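Local coordinates for mandelate racemase/muconate lactonizing protein (PDB 3VC5) that probably catalyses the magnesium-dependent dehydration of D-glucarate to 5-dehydro-4-deoxy-D-glucarate, the first step of a D-glucarate degradation pathway, at residues Val162-Tyr167 and Ala349-Ala354; Leu308-His313 and Leu335-Asn340; Asn340-Ile345 and Cys364-Pro369. All coordinates share one frame; numbering follows the deposited sequence.

Interaction 1: residues Val162-Tyr167 and Ala349-Ala354; sequences VPYSAY and AMTHLA
Val162 and Tyr164, two residues apart on strand 161-169, reach one flank of helix 344-355 and touch Met350, Thr351 and Ala354. The pair illustrates how a barrel strand of the enolase superfamily meets a surrounding helix through a mostly apolar seam with a single polar link. Val162 comes first and divides its work between two methyls. CG1, set opposite the backbone N (chi1 171°), rests against the CB of Ala354 at 3.6 Å. CG2 lies 3.4 Å from the carbonyl oxygen of Thr351 and also faces that residue's CG2 methyl. The small alanine allows the valine to come close to the helix.

Tyr164 follows and sends its whole ring out to the preceding turn of the helix. The phenol ends between Met350 and Thr351. Tyr164 OH donates to Thr351 OG1 at 2.8 Å, the two side chains meeting at about a right angle, with the threonine oxygen close to the ring plane. The same OH lies 3.6 Å from Met350 CB. Met350, bent at its last torsion (chi3 77°), curls its terminal methyl back to the ring edge, where CE is 4.2 Å from Tyr164 CE1. This is an edge contact rather than a stack on the ring face. Beyond the tyrosine, Ser165 OG turns to Asp365, while Tyr167 OH bonds Lys209 and Lys211.

Thr351 OG1 is also hydrogen-bonded to the carbonyl of Leu347, one helical turn earlier. The phenol therefore donates to a hydroxyl whose own hydrogen can serve the helix backbone, a short chain of hydrogen bonds that satisfies both buried hydroxyls and fixes how far the tyrosine reaches along the helix.

Interaction 2: residues Leu308-His313 and Leu335-Asn340; sequences LLIDHH and LSMHSN
Neighbouring parallel strands of the enolase-type barrel, carrying Leu308-Ile310 and Leu335-Met337, run into a His-carboxylate pair at their C-terminal ends, Asp311 with His338. The strands are joined in ladder fashion: Ser336 N donates to Leu308 O at 2.9 Å, Ile310 N to Ser336 O at 3.0 Å, and His338 N to Ile310 O at 2.9 Å. On one sheet face Leu335 CD2 packs 3.9 Å from Ile310 CB. On the other, Leu309 lies across the base of His338, their CB atoms 3.7 Å apart.

From this last rung the side chain of His338 turns its CG opposite the backbone N (chi1 164°), which brings ND1 to Asp311. The bond from His338 ND1 to Asp311 OD2 is short, 2.6 Å, and nearly straight at 164°. The carboxylate offers its anti lone pair, and OD2 lies practically in the imidazole plane. Asp311 OD1 accepts twice from His313, from ND1 on the syn side and from the backbone N on the anti side, the latter capping the short, weakly bonded helix that begins there. A leucine in place of Asp311 would probably leave His338 ND1 without its acceptor, set the imidazole free to turn and uncap that helix.

His338 is the predicted proton acceptor and touches Asn287, a magnesium-binding residue, although no magnesium is bound here, so the orientation of its ring matters. Of the three bonds on the carboxylate, two to His313 hold it in place and the third fixes His338 ND1; Asp311 thus acts as a second-shell residue that presents the other ring nitrogen, NE2, in a set direction.

Interaction 3: residues Asn340-Ile345 and Cys364-Pro369; sequences NSHLGI and CDTHTP. With PO4 (phosphate ion), chain B.
His342 and Thr366 meet where the loop leaving barrel strand 334-337 bends into helix 344-355, at the C-terminal, active-site end of the enolase-type barrel. His342 NE2 and Thr366 OG1 are hydrogen-bonded at 2.7 Å, the hydroxyl lying at the ring edge near its plane. Beside this link, the backbone of Ser341 crosses His367, with Ser341 N 3.6 Å above one face of the imidazole and displaced toward its rim. The far edge of that ring points to a bound phosphate, probably from the crystallisation liquor: His367 NE2 donates to phosphate O2 at 2.7 Å. Lys211, Asn42, His47 and Arg421 also bond the anion, consistent with a pocket suited to an acidic substrate.

Further out, Ser339 OG bonds His367 ND1, so both ring nitrogens are engaged and the rotation of the imidazole is fixed. The ring of His342 is likewise held at two points. Its CG is tucked between the backbone N and the carbonyl carbon (chi1 69°), which lets ND1 donate to Leu343 O at 2.9 Å. Thr366 OG1 is in turn hydrogen-bonded to Thr368 OG1, 2.7 Å away, and a water sits 2.7 Å from that second hydroxyl.

Followed from the N terminus, the chain lays down strand 161-169 first, and helix 344-355 comes back to it much later, where interaction 1 closes a loop of some 180 residues. Interaction 2 is nested within that loop, pairing strand 307-310 with strand 334-337 across a much shorter excursion that holds helix 318-330. Interaction 3 opens at Asn340, the residue on which interaction 2 ends, so these two stand in series; because its second segment follows helix 344-355, it crosses interaction 1. Residues 364-369 complete the tie: Asp365 bonds the backbone of Met337 as well as the hydroxyl of Ser165, joining the first and seventh barrel strands, while Met350 of interaction 1 packs on Met337 of interaction 2.

Interaction 1: residues Val162-Tyr167 and Ala349-Ala354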
loop_
_atom_site.group_PDB
_atom_site.type_symbol
_atom_site.label_atom_id
_atom_site.label_comp_id
_atom_site.label_asym_id
_atom_site.label_seq_id
_atom_site.Cartn_x
_atom_site.Cartn_y
_atom_site.Cartn_z
ATOM N N VAL A 162 11.170 -17.554 -5.185
ATOM C CA VAL A 162 10.098 -16.988 -6.004
ATOM C C VAL A 162 10.017 -17.773 -7.293
ATOM O O VAL A 162 10.968 -17.774 -8.087
ATOM C CB VAL A 162 10.418 -15.533 -6.336
ATOM C CG1 VAL A 162 9.442 -14.975 -7.373
ATOM C CG2 VAL A 162 10.427 -14.684 -5.041
ATOM N N PRO A 163 8.902 -18.478 -7.503
ATOM C CA PRO A 163 8.764 -19.207 -8.765
ATOM C C PRO A 163 8.613 -18.282 -9.968
ATOM O O PRO A 163 7.919 -17.265 -9.893
ATOM C CB PRO A 163 7.461 -20.015 -8.573
ATOM C CG PRO A 163 7.265 -20.081 -7.082
ATOM C CD PRO A 163 7.790 -18.754 -6.570
ATOM N N TYR A 164 9.250 -18.688 -11.069
ATOM C CA TYR A 164 9.196 -18.026 -12.357
ATOM C C TYR A 164 8.656 -18.999 -13.400
ATOM O O TYR A 164 8.828 -20.215 -13.278
ATOM C CB TYR A 164 10.577 -17.456 -12.788
ATOM C CG TYR A 164 10.984 -16.210 -12.021
ATOM C CD1 TYR A 164 10.678 -14.927 -12.515
ATOM C CD2 TYR A 164 11.620 -16.314 -10.798
ATOM C CE1 TYR A 164 11.025 -13.778 -11.803
ATOM C CE2 TYR A 164 11.985 -15.188 -10.083
ATOM C CZ TYR A 164 11.653 -13.911 -10.585
ATOM O OH TYR A 164 12.014 -12.803 -9.876
ATOM N N SER A 165 8.056 -18.452 -14.450
ATOM C CA SER A 165 7.577 -19.221 -15.601
ATOM C C SER A 165 8.647 -19.330 -16.685
ATOM O O SER A 165 9.590 -18.519 -16.762
ATOM C CB SER A 165 6.322 -18.556 -16.195
ATOM O OG SER A 165 6.642 -17.246 -16.647
ATOM N N ALA A 166 8.490 -20.349 -17.526
ATOM C CA ALA A 166 9.235 -20.472 -18.760
ATOM C C ALA A 166 8.562 -19.574 -19.796
ATOM O O ALA A 166 7.405 -19.823 -20.165
ATOM C CB ALA A 166 9.192 -21.936 -19.242
ATOM N N TYR A 167 9.283 -18.558 -20.260
ATOM C CA TYR A 167 8.726 -17.550 -21.178
ATOM C C TYR A 167 9.059 -17.996 -22.605
ATOM O O TYR A 167 10.144 -17.749 -23.113
ATOM C CB TYR A 167 9.308 -16.163 -20.908
ATOM C CG TYR A 167 8.362 -15.019 -21.259
ATOM C CD1 TYR A 167 7.427 -15.131 -22.291
ATOM C CD2 TYR A 167 8.444 -13.805 -20.568
ATOM C CE1 TYR A 167 6.559 -14.079 -22.591
ATOM C CE2 TYR A 167 7.564 -12.737 -20.864
ATOM C CZ TYR A 167 6.648 -12.873 -21.878
ATOM O OH TYR A 167 5.734 -11.841 -22.179
ATOM N N ALA A 349 15.599 -7.239 -7.808
ATOM C CA ALA A 349 14.487 -6.393 -7.352
ATOM C C ALA A 349 13.136 -7.121 -7.479
ATOM O O ALA A 349 12.321 -7.092 -6.553
ATOM C CB ALA A 349 14.477 -5.096 -8.097
ATOM N N MET A 350 12.922 -7.774 -8.622
ATOM C CA MET A 350 11.731 -8.585 -8.846
ATOM C C MET A 350 11.551 -9.619 -7.768
ATOM O O MET A 350 10.436 -9.868 -7.281
ATOM C CB MET A 350 11.756 -9.248 -10.237
ATOM C CG MET A 350 11.708 -8.231 -11.387
ATOM S SD MET A 350 12.405 -8.902 -12.935
ATOM C CE MET A 350 11.082 -9.944 -13.490
ATOM N N THR A 351 12.660 -10.253 -7.416
ATOM C CA THR A 351 12.638 -11.366 -6.485
ATOM C C THR A 351 12.356 -10.912 -5.045
ATOM O O THR A 351 11.546 -11.522 -4.354
ATOM C CB THR A 351 13.954 -12.163 -6.600
ATOM O OG1 THR A 351 14.054 -12.676 -7.941
ATOM C CG2 THR A 351 14.008 -13.320 -5.584
ATOM N N HIS A 352 12.999 -9.834 -4.598
ATOM C CA HIS A 352 12.699 -9.318 -3.265
ATOM C C HIS A 352 11.249 -8.858 -3.184
ATOM O O HIS A 352 10.574 -9.104 -2.170
ATOM C CB HIS A 352 13.642 -8.141 -2.879
ATOM C CG HIS A 352 15.017 -8.584 -2.513
ATOM N ND1 HIS A 352 15.360 -8.934 -1.222
ATOM C CD2 HIS A 352 16.150 -8.701 -3.255
ATOM C CE1 HIS A 352 16.640 -9.279 -1.194
ATOM N NE2 HIS A 352 17.141 -9.147 -2.410
ATOM N N LEU A 353 10.775 -8.179 -4.231
ATOM C CA LEU A 353 9.386 -7.700 -4.218
ATOM C C LEU A 353 8.427 -8.898 -4.123
ATOM O O LEU A 353 7.529 -8.950 -3.256
ATOM C CB LEU A 353 9.090 -6.880 -5.482
ATOM C CG LEU A 353 7.610 -6.510 -5.729
ATOM C CD1 LEU A 353 7.041 -5.626 -4.591
ATOM C CD2 LEU A 353 7.491 -5.816 -7.083
ATOM N N ALA A 354 8.588 -9.870 -5.022
ATOM C CA ALA A 354 7.676 -11.029 -4.993
ATOM C C ALA A 354 7.795 -11.827 -3.682
ATOM O O ALA A 354 6.785 -12.314 -3.159
ATOM C CB ALA A 354 7.919 -11.943 -6.192
#

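Interaction 2: residues Leu308-His313 and Leu335-Asn340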
loop_
_atom_site.group_PDB
_atom_site.type_symbol
_atom_site.label_atom_id
_atom_site.label_comp_id
_atom_site.label_asym_id
_atom_site.label_seq_id
_atom_site.Cartn_x
_atom_site.Cartn_y
_atom_site.Cartn_z
ATOM N N LEU A 308 -3.736 -9.121 -12.466
ATOM C CA LEU A 308 -2.888 -8.003 -12.900
ATOM C C LEU A 308 -1.424 -8.484 -12.886
ATOM O O LEU A 308 -0.977 -9.032 -11.871
ATOM C CB LEU A 308 -3.000 -6.807 -11.940
ATOM C CG LEU A 308 -2.108 -5.619 -12.300
ATOM C CD1 LEU A 308 -2.498 -5.069 -13.692
ATOM C CD2 LEU A 308 -2.226 -4.536 -11.215
ATOM N N LEU A 309 -0.686 -8.265 -13.975
ATOM C CA LEU A 309 0.773 -8.473 -13.947
ATOM C C LEU A 309 1.342 -7.139 -13.480
ATOM O O LEU A 309 1.301 -6.147 -14.209
ATOM C CB LEU A 309 1.324 -8.823 -15.336
ATOM C CG LEU A 309 1.234 -10.307 -15.739
ATOM C CD1 LEU A 309 -0.221 -10.766 -15.978
ATOM C CD2 LEU A 309 2.082 -10.577 -16.970
ATOM N N ILE A 310 1.819 -7.101 -12.248
ATOM C CA ILE A 310 2.480 -5.912 -11.719
ATOM C C ILE A 310 3.890 -5.845 -12.348
ATOM O O ILE A 310 4.422 -6.846 -12.870
ATOM C CB ILE A 310 2.567 -6.026 -10.180
ATOM C CG1 ILE A 310 2.811 -4.671 -9.519
ATOM C CG2 ILE A 310 3.681 -6.985 -9.754
ATOM C CD1 ILE A 310 1.624 -3.718 -9.705
ATOM N N ASP A 311 4.504 -4.671 -12.293
ATOM C CA ASP A 311 5.845 -4.506 -12.850
ATOM C C ASP A 311 6.421 -3.248 -12.239
ATOM O O ASP A 311 5.932 -2.141 -12.533
ATOM C CB ASP A 311 5.819 -4.441 -14.390
ATOM C CG ASP A 311 7.210 -4.315 -14.993
ATOM O OD1 ASP A 311 8.115 -3.756 -14.295
ATOM O OD2 ASP A 311 7.390 -4.674 -16.185
ATOM N N HIS A 312 7.377 -3.408 -11.332
ATOM C CA HIS A 312 7.895 -2.240 -10.596
ATOM C C HIS A 312 8.546 -1.236 -11.514
ATOM O O HIS A 312 8.726 -0.062 -11.118
ATOM C CB HIS A 312 8.854 -2.658 -9.480
ATOM C CG HIS A 312 10.231 -3.041 -9.948
ATOM N ND1 HIS A 312 10.585 -4.346 -10.211
ATOM C CD2 HIS A 312 11.346 -2.290 -10.177
ATOM C CE1 HIS A 312 11.853 -4.392 -10.587
ATOM N NE2 HIS A 312 12.356 -3.164 -10.526
ATOM N N HIS A 313 8.934 -1.666 -12.728
ATOM C CA HIS A 313 9.634 -0.741 -13.633
ATOM C C HIS A 313 8.713 0.333 -14.186
ATOM O O HIS A 313 9.190 1.363 -14.663
ATOM C CB HIS A 313 10.287 -1.488 -14.808
ATOM C CG HIS A 313 11.271 -2.539 -14.386
ATOM N ND1 HIS A 313 10.895 -3.841 -14.177
ATOM C CD2 HIS A 313 12.616 -2.493 -14.198
ATOM C CE1 HIS A 313 11.973 -4.559 -13.842
ATOM N NE2 HIS A 313 13.022 -3.749 -13.825
ATOM N N LEU A 335 -2.351 -11.342 -8.412
ATOM C CA LEU A 335 -1.151 -10.746 -8.986
ATOM C C LEU A 335 -0.203 -11.730 -9.584
ATOM O O LEU A 335 0.083 -12.793 -8.987
ATOM C CB LEU A 335 -0.383 -9.928 -7.950
ATOM C CG LEU A 335 -0.326 -8.405 -8.205
ATOM C CD1 LEU A 335 -1.664 -7.763 -8.127
ATOM C CD2 LEU A 335 0.628 -7.715 -7.230
ATOM N N SER A 336 0.288 -11.363 -10.763
ATOM C CA SER A 336 1.443 -12.012 -11.347
ATOM C C SER A 336 2.469 -10.896 -11.598
ATOM O O SER A 336 2.351 -9.807 -11.016
ATOM C CB SER A 336 1.038 -12.711 -12.650
ATOM O OG SER A 336 2.121 -13.425 -13.215
ATOM N N MET A 337 3.465 -11.140 -12.451
ATOM C CA MET A 337 4.467 -10.100 -12.687
ATOM C C MET A 337 4.914 -10.152 -14.132
ATOM O O MET A 337 5.292 -11.207 -14.622
ATOM C CB MET A 337 5.695 -10.318 -11.782
ATOM C CG MET A 337 6.698 -9.150 -11.807
ATOM S SD MET A 337 8.098 -9.326 -10.671
ATOM C CE MET A 337 7.259 -9.231 -9.078
ATOM N N HIS A 338 4.891 -8.999 -14.789
ATOM C CA HIS A 338 5.329 -8.818 -16.165
ATOM C C HIS A 338 6.845 -8.579 -16.192
ATOM O O HIS A 338 7.422 -7.934 -15.279
ATOM C CB HIS A 338 4.567 -7.622 -16.779
ATOM C CG HIS A 338 5.182 -7.078 -18.040
ATOM N ND1 HIS A 338 6.130 -6.060 -18.044
ATOM C CD2 HIS A 338 4.977 -7.411 -19.342
ATOM C CE1 HIS A 338 6.475 -5.791 -19.300
ATOM N NE2 HIS A 338 5.796 -6.610 -20.105
ATOM N N SER A 339 7.458 -9.029 -17.285
ATOM C CA SER A 339 8.887 -8.879 -17.509
ATOM C C SER A 339 9.149 -8.152 -18.852
ATOM O O SER A 339 8.366 -8.308 -19.809
ATOM C CB SER A 339 9.552 -10.272 -17.486
ATOM O OG SER A 339 10.909 -10.180 -17.862
ATOM N N ASN A 340 10.244 -7.383 -18.926
ATOM C CA ASN A 340 10.874 -7.023 -20.206
ATOM C C ASN A 340 12.329 -7.532 -20.145
ATOM O O ASN A 340 12.862 -7.774 -19.030
ATOM C CB ASN A 340 10.920 -5.516 -20.430
ATOM C CG ASN A 340 9.606 -4.939 -20.899
ATOM O OD1 ASN A 340 8.996 -4.157 -20.177
ATOM N ND2 ASN A 340 9.173 -5.290 -22.108
#

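Interaction 3: residues Asn340-Ile345 and Cys364-Pro369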
loop_
_atom_site.group_PDB
_atom_site.type_symbol
_atom_site.label_atom_id
_atom_site.label_comp_id
_atom_site.label_asym_id
_atom_site.label_seq_id
_atom_site.Cartn_x
_atom_site.Cartn_y
_atom_site.Cartn_z
ATOM N N ASN A 340 10.244 -7.383 -18.926
ATOM C CA ASN A 340 10.874 -7.023 -20.206
ATOM C C ASN A 340 12.329 -7.532 -20.145
ATOM O O ASN A 340 12.862 -7.774 -19.030
ATOM C CB ASN A 340 10.920 -5.516 -20.430
ATOM C CG ASN A 340 9.606 -4.939 -20.899
ATOM O OD1 ASN A 340 8.996 -4.157 -20.177
ATOM N ND2 ASN A 340 9.173 -5.290 -22.108
ATOM N N SER A 341 12.985 -7.673 -21.300
ATOM C CA SER A 341 14.386 -8.139 -21.317
ATOM C C SER A 341 15.162 -7.390 -20.255
ATOM O O SER A 341 15.156 -6.145 -20.264
ATOM C CB SER A 341 14.991 -7.790 -22.667
ATOM O OG SER A 341 14.212 -8.385 -23.698
ATOM N N HIS A 342 15.877 -8.108 -19.384
ATOM C CA HIS A 342 16.442 -7.433 -18.209
ATOM C C HIS A 342 17.634 -8.196 -17.649
ATOM O O HIS A 342 17.909 -9.350 -18.026
ATOM C CB HIS A 342 15.357 -7.294 -17.099
ATOM C CG HIS A 342 14.950 -8.602 -16.481
ATOM N ND1 HIS A 342 15.727 -9.231 -15.526
ATOM C CD2 HIS A 342 13.915 -9.449 -16.739
ATOM C CE1 HIS A 342 15.155 -10.377 -15.178
ATOM N NE2 HIS A 342 14.057 -10.537 -15.902
ATOM N N LEU A 343 18.359 -7.536 -16.751
ATOM C CA LEU A 343 19.567 -8.108 -16.166
ATOM C C LEU A 343 19.368 -8.419 -14.673
ATOM O O LEU A 343 18.219 -8.507 -14.180
ATOM C CB LEU A 343 20.738 -7.142 -16.413
ATOM C CG LEU A 343 20.964 -6.814 -17.886
ATOM C CD1 LEU A 343 22.113 -5.810 -17.984
ATOM C CD2 LEU A 343 21.292 -8.089 -18.676
ATOM N N GLY A 344 20.465 -8.640 -13.955
ATOM C CA GLY A 344 20.376 -9.183 -12.611
ATOM C C GLY A 344 19.953 -8.185 -11.531
ATOM O O GLY A 344 19.492 -8.579 -10.466
ATOM N N ILE A 345 20.119 -6.889 -11.789
ATOM C CA ILE A 345 19.649 -5.887 -10.821
ATOM C C ILE A 345 18.122 -5.949 -10.801
ATOM O O ILE A 345 17.502 -6.077 -9.734
ATOM C CB ILE A 345 20.154 -4.489 -11.175
ATOM C CG1 ILE A 345 21.682 -4.445 -11.003
ATOM C CG2 ILE A 345 19.416 -3.405 -10.313
ATOM C CD1 ILE A 345 22.319 -3.273 -11.780
ATOM N N CYS A 364 6.134 -15.570 -11.430
ATOM C CA CYS A 364 6.480 -14.340 -12.133
ATOM C C CYS A 364 7.082 -14.633 -13.492
ATOM O O CYS A 364 7.748 -15.663 -13.692
ATOM C CB CYS A 364 7.506 -13.509 -11.336
ATOM S SG CYS A 364 6.974 -12.960 -9.701
ATOM N N ASP A 365 6.922 -13.690 -14.423
ATOM C CA ASP A 365 7.584 -13.819 -15.728
ATOM C C ASP A 365 9.022 -13.342 -15.639
ATOM O O ASP A 365 9.330 -12.455 -14.853
ATOM C CB ASP A 365 6.846 -13.011 -16.789
ATOM C CG ASP A 365 5.502 -13.618 -17.151
ATOM O OD1 ASP A 365 5.247 -14.794 -16.817
ATOM O OD2 ASP A 365 4.672 -12.869 -17.710
ATOM N N THR A 366 9.901 -13.946 -16.441
ATOM C CA THR A 366 11.235 -13.378 -16.654
ATOM C C THR A 366 11.766 -13.740 -18.043
ATOM O O THR A 366 11.485 -14.841 -18.561
ATOM C CB THR A 366 12.262 -13.842 -15.587
ATOM O OG1 THR A 366 13.515 -13.183 -15.842
ATOM C CG2 THR A 366 12.422 -15.355 -15.532
ATOM N N HIS A 367 12.511 -12.819 -18.659
ATOM C CA HIS A 367 13.208 -13.088 -19.923
ATOM C C HIS A 367 14.581 -13.711 -19.687
ATOM O O HIS A 367 15.307 -13.979 -20.632
ATOM C CB HIS A 367 13.388 -11.803 -20.720
ATOM C CG HIS A 367 12.120 -11.276 -21.338
ATOM N ND1 HIS A 367 11.118 -10.657 -20.607
ATOM C CD2 HIS A 367 11.690 -11.289 -22.623
ATOM C CE1 HIS A 367 10.143 -10.290 -21.429
ATOM N NE2 HIS A 367 10.472 -10.654 -22.659
ATOM N N THR A 368 14.936 -13.932 -18.428
ATOM C CA THR A 368 16.313 -14.336 -18.099
ATOM C C THR A 368 16.951 -15.373 -19.050
ATOM O O THR A 368 18.049 -15.151 -19.525
ATOM C CB THR A 368 16.423 -14.795 -16.624
ATOM O OG1 THR A 368 16.182 -13.673 -15.750
ATOM C CG2 THR A 368 17.797 -15.407 -16.344
ATOM N N PRO A 369 16.255 -16.488 -19.363
ATOM C CA PRO A 369 16.968 -17.512 -20.185
ATOM C C PRO A 369 17.479 -16.940 -21.520
ATOM O O PRO A 369 18.527 -17.358 -22.026
ATOM C CB PRO A 369 15.881 -18.554 -20.443
ATOM C CG PRO A 369 14.945 -18.408 -19.220
ATOM C CD PRO A 369 14.888 -16.923 -18.991
HETATM P P PO4 B . 8.091 -8.515 -24.968
HETATM O O1 PO4 B . 7.955 -8.903 -26.389
HETATM O O2 PO4 B . 9.445 -9.040 -24.541
HETATM O O3 PO4 B . 8.063 -7.053 -24.803
HETATM O O4 PO4 B . 7.012 -9.123 -24.229
HETATM O O HOH W 1 18.011 -11.890 -15.028
#